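Side-chain contacts in putative fructose-aminoacid-6-phosphate deglycase (Bacillus subtilis, PDB 3EUA), which converts a range of fructosamine 6-phosphates to glucose 6-phosphate and a free amino acid: residues G35-A38 with I39-S43; K44-F47 with D48-K52. All coordinates share one frame; numbering follows the deposited sequence.

Contact 1: G35-A38 with I39-S43; sequences GSSA and IMYPS
The ring of Y41 meets S37 at its edge: the S37 carbonyl oxygen lies near the ring plane, 3.4 Å from CD1, and a water also sits in that plane beside the hydroxyl. The A38 oxygen reaches the same CD1 obliquely. The site is the junction between the short helix 35-38 and helix 41-50 in the first SIS domain, a type I beta turn from A38 to Y41. The turn is closed by Y41 N donating to A38 O, an almost straight bond (169°) whose donor stands above the carbonyl plane. Within the turn, I39 N reaches back to G35 O and M40 N to S37 O. The ethyl branch of I39 takes the crowded position between backbone N and carbonyl carbon (chi1 76°), which lays CG1 3.3 Å from S36 O. The extended selenomethionine M40 brings its CE to the same oxygen from farther off, so this buried carbonyl, which has no polar partner, is covered by aliphatic groups. M40 continues to F30 and L58 of the sheet, while A38 packs on helix 205-220 of the second SIS half. One water joins the side chains four residues apart, 2.6 Å from S37 OG and 2.9 Å from Y41 OH.

Contact 2: K44-F47 with D48-K52; sequences KYVF and DRESK
Backbone bonds of the i to i+4 kind run from K44 O–D48 N to F47 O–S51 N, where the chain leaves helical geometry and helix 41-50 of the first SIS domain ends; in this last turn E50 N adds a weak bond to F47 O. The side chains then pair at the same spacing. K44 and D48 form a salt bridge, NZ to OD1 at 2.7 Å, on the syn lone pair of that oxygen. The lysine gets there with CG anti to the backbone N (chi1 170°) and a bend at chi2, which lays CE alongside both carboxylate oxygens. Both charges have further mates: K44 NZ meets S56 of its own chain and D57 of the second subunit, and D48 OD2 is held by R67 and Y59 of that subunit. A methionine in place of K44 would probably leave D48 OD1 without its ammonium mate and take from D57 of the second subunit one salt-bridge partner.

Y45 and R49 run alongside each other in the same direction, the phenol ring and guanidinium planes 72° apart, with R49 CG 3.8 Å from Y45 CE2. Beyond this contact of a methylene with the ring, Y45 OH bonds E254, to which R49 also makes a long, weak ion pair, while R49 NH2 bonds N68 O of the second subunit. V46 CG1 touches E50 CG at 4.0 Å; the glutamate carboxylate goes on to N155, K157 and Y293, and S51 OG at the helix end bonds to E153. S51 CB lies obliquely to the F47 ring, 3.5 Å from CD2.

How the contacts relate
Helix 41-50 shows how one element can serve different surroundings along its length. Contact 1 comes first in the chain and covers the passage from helix 35-38 into its opening turn; contact 2 follows directly and takes the helix to its end. Their centres are about 14 Å apart, and apart from adjoining in sequence the two do not touch. Both lie in the first SIS domain, in the connection between parallel neighbours, strand 27-32 and strand 55-60. The centre of contact 1 is about 3 Å from the centre of the chain, beside helix 205-220; that of contact 2 is about 15 Å from it, and this contact faces the second subunit. The helix thus links the interior of the chain to a subunit interface.

Contact 1: G35-A38 with I39-S43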
loop_
_atom_site.group_PDB
_atom_site.type_symbol
_atom_site.label_atom_id
_atom_site.label_comp_id
_atom_site.label_asym_id
_atom_site.label_seq_id
_atom_site.Cartn_x
_atom_site.Cartn_y
_atom_site.Cartn_z
ATOM N N GLY A 35 -5.012 3.945 11.679
ATOM C CA GLY A 35 -6.443 3.708 11.523
ATOM C C GLY A 35 -7.141 4.784 10.731
ATOM O O GLY A 35 -8.080 4.510 9.940
ATOM N N SER A 36 -6.719 6.024 10.946
ATOM C CA SER A 36 -7.331 7.157 10.207
ATOM C C SER A 36 -6.946 7.177 8.752
ATOM O O SER A 36 -7.663 7.784 7.979
ATOM C CB SER A 36 -7.018 8.496 10.848
ATOM O OG SER A 36 -7.757 8.591 12.039
ATOM N N SER A 37 -5.790 6.602 8.406
ATOM C CA SER A 37 -5.373 6.481 7.013
ATOM C C SER A 37 -6.171 5.342 6.416
ATOM O O SER A 37 -6.675 5.461 5.297
ATOM C CB SER A 37 -3.893 6.181 6.895
ATOM O OG SER A 37 -3.481 6.028 5.545
ATOM N N ALA A 38 -6.322 4.244 7.175
ATOM C CA ALA A 38 -7.047 3.063 6.655
ATOM C C ALA A 38 -8.468 3.381 6.221
ATOM O O ALA A 38 -8.948 2.826 5.238
ATOM C CB ALA A 38 -7.064 1.960 7.673
ATOM N N ILE A 39 -9.156 4.269 6.938
ATOM C CA ILE A 39 -10.538 4.600 6.565
ATOM C C ILE A 39 -10.633 5.305 5.217
ATOM O O ILE A 39 -11.714 5.444 4.675
ATOM C CB ILE A 39 -11.301 5.460 7.615
ATOM C CG1 ILE A 39 -10.871 6.943 7.593
ATOM C CG2 ILE A 39 -11.226 4.814 9.021
ATOM C CD1 ILE A 39 -11.895 7.839 8.338
HETATM N N MSE A 40 -9.509 5.769 4.685
HETATM C CA MSE A 40 -9.510 6.463 3.394
HETATM C C MSE A 40 -9.318 5.593 2.159
HETATM O O MSE A 40 -9.455 6.081 1.024
HETATM C CB MSE A 40 -8.452 7.551 3.392
HETATM C CG MSE A 40 -8.846 8.758 4.255
HETATM SE SE MSE A 40 -7.402 9.977 4.544
HETATM C CE MSE A 40 -8.294 10.968 5.911
ATOM N N TYR A 41 -9.002 4.312 2.361
ATOM C CA TYR A 41 -8.754 3.428 1.248
ATOM C C TYR A 41 -9.978 3.308 0.339
ATOM O O TYR A 41 -9.839 3.332 -0.889
ATOM C CB TYR A 41 -8.250 2.054 1.705
ATOM C CG TYR A 41 -6.798 2.044 2.144
ATOM C CD1 TYR A 41 -6.325 2.900 3.128
ATOM C CD2 TYR A 41 -5.924 1.112 1.654
ATOM C CE1 TYR A 41 -4.998 2.854 3.548
ATOM C CE2 TYR A 41 -4.601 1.052 2.085
ATOM C CZ TYR A 41 -4.149 1.921 3.022
ATOM O OH TYR A 41 -2.836 1.881 3.451
ATOM N N PRO A 42 -11.180 3.158 0.909
ATOM C CA PRO A 42 -12.388 3.100 0.075
ATOM C C PRO A 42 -12.584 4.382 -0.757
ATOM O O PRO A 42 -13.013 4.335 -1.891
ATOM C CB PRO A 42 -13.503 2.979 1.098
ATOM C CG PRO A 42 -12.868 2.478 2.291
ATOM C CD PRO A 42 -11.492 2.946 2.324
ATOM N N SER A 43 -12.251 5.535 -0.174
ATOM C CA SER A 43 -12.372 6.806 -0.911
ATOM C C SER A 43 -11.414 6.872 -2.097
ATOM O O SER A 43 -11.722 7.533 -3.100
ATOM C CB SER A 43 -12.174 7.977 0.028
ATOM O OG SER A 43 -13.292 8.064 0.916
HETATM O O HOH W 1 -1.836 4.071 5.148
#

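Contact 2: K44-F47 with D48-K52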
loop_
_atom_site.group_PDB
_atom_site.type_symbol
_atom_site.label_atom_id
_atom_site.label_comp_id
_atom_site.label_asym_id
_atom_site.label_seq_id
_atom_site.Cartn_x
_atom_site.Cartn_y
_atom_site.Cartn_z
ATOM N N LYS A 44 -10.216 6.273 -1.957
ATOM C CA LYS A 44 -9.259 6.200 -3.074
ATOM C C LYS A 44 -9.877 5.308 -4.154
ATOM O O LYS A 44 -9.848 5.650 -5.358
ATOM C CB LYS A 44 -7.867 5.743 -2.577
ATOM C CG LYS A 44 -6.809 5.377 -3.626
ATOM C CD LYS A 44 -6.589 6.383 -4.719
ATOM C CE LYS A 44 -5.507 5.908 -5.712
ATOM N NZ LYS A 44 -5.450 6.724 -6.962
ATOM N N TYR A 45 -10.495 4.206 -3.758
ATOM C CA TYR A 45 -11.155 3.330 -4.709
ATOM C C TYR A 45 -12.280 4.076 -5.443
ATOM O O TYR A 45 -12.376 3.983 -6.657
ATOM C CB TYR A 45 -11.706 2.109 -4.012
ATOM C CG TYR A 45 -12.230 1.081 -4.931
ATOM C CD1 TYR A 45 -11.400 0.069 -5.416
ATOM C CD2 TYR A 45 -13.559 1.073 -5.298
ATOM C CE1 TYR A 45 -11.902 -0.919 -6.264
ATOM C CE2 TYR A 45 -14.059 0.116 -6.111
ATOM C CZ TYR A 45 -13.228 -0.880 -6.606
ATOM O OH TYR A 45 -13.757 -1.843 -7.453
ATOM N N VAL A 46 -13.100 4.842 -4.693
ATOM C CA VAL A 46 -14.168 5.653 -5.279
ATOM C C VAL A 46 -13.596 6.609 -6.316
ATOM O O VAL A 46 -14.054 6.655 -7.457
ATOM C CB VAL A 46 -14.985 6.432 -4.187
ATOM C CG1 VAL A 46 -15.952 7.444 -4.805
ATOM C CG2 VAL A 46 -15.771 5.454 -3.298
ATOM N N PHE A 47 -12.585 7.376 -5.942
ATOM C CA PHE A 47 -11.956 8.277 -6.903
ATOM C C PHE A 47 -11.440 7.556 -8.134
ATOM O O PHE A 47 -11.602 8.055 -9.249
ATOM C CB PHE A 47 -10.818 9.106 -6.274
ATOM C CG PHE A 47 -11.237 10.466 -5.884
ATOM C CD1 PHE A 47 -11.917 10.695 -4.708
ATOM C CD2 PHE A 47 -11.000 11.539 -6.743
ATOM C CE1 PHE A 47 -12.337 11.978 -4.369
ATOM C CE2 PHE A 47 -11.413 12.810 -6.396
ATOM C CZ PHE A 47 -12.095 13.021 -5.216
ATOM N N ASP A 48 -10.820 6.395 -7.954
ATOM C CA ASP A 48 -10.313 5.633 -9.113
ATOM C C ASP A 48 -11.408 5.206 -10.075
ATOM O O ASP A 48 -11.205 5.222 -11.276
ATOM C CB ASP A 48 -9.476 4.408 -8.682
ATOM C CG ASP A 48 -8.105 4.789 -8.150
ATOM O OD1 ASP A 48 -7.652 5.950 -8.345
ATOM O OD2 ASP A 48 -7.457 3.918 -7.543
ATOM N N ARG A 49 -12.564 4.830 -9.541
ATOM C CA ARG A 49 -13.707 4.401 -10.368
ATOM C C ARG A 49 -14.598 5.540 -10.890
ATOM O O ARG A 49 -15.288 5.377 -11.905
ATOM C CB ARG A 49 -14.575 3.458 -9.541
ATOM C CG ARG A 49 -13.982 2.097 -9.311
ATOM C CD ARG A 49 -14.415 1.087 -10.367
ATOM N NE ARG A 49 -14.191 1.521 -11.740
ATOM C CZ ARG A 49 -15.112 1.867 -12.637
ATOM N NH1 ARG A 49 -16.419 1.842 -12.382
ATOM N NH2 ARG A 49 -14.712 2.212 -13.854
ATOM N N GLU A 50 -14.583 6.688 -10.201
ATOM C CA GLU A 50 -15.475 7.798 -10.537
ATOM C C GLU A 50 -14.894 9.078 -11.114
ATOM O O GLU A 50 -15.583 9.751 -11.893
ATOM C CB GLU A 50 -16.208 8.226 -9.267
ATOM C CG GLU A 50 -17.074 7.127 -8.664
ATOM C CD GLU A 50 -18.258 6.772 -9.556
ATOM O OE1 GLU A 50 -18.782 7.647 -10.280
ATOM O OE2 GLU A 50 -18.668 5.596 -9.504
ATOM N N SER A 51 -13.675 9.437 -10.713
ATOM C CA SER A 51 -13.115 10.710 -11.135
ATOM C C SER A 51 -12.425 10.649 -12.475
ATOM O O SER A 51 -11.447 9.951 -12.654
ATOM C CB SER A 51 -12.141 11.268 -10.091
ATOM O OG SER A 51 -11.629 12.506 -10.558
ATOM N N LYS A 52 -12.931 11.440 -13.407
ATOM C CA LYS A 52 -12.369 11.510 -14.728
ATOM C C LYS A 52 -11.268 12.574 -14.792
ATOM O O LYS A 52 -10.347 12.436 -15.582
ATOM C CB LYS A 52 -13.494 11.819 -15.734
#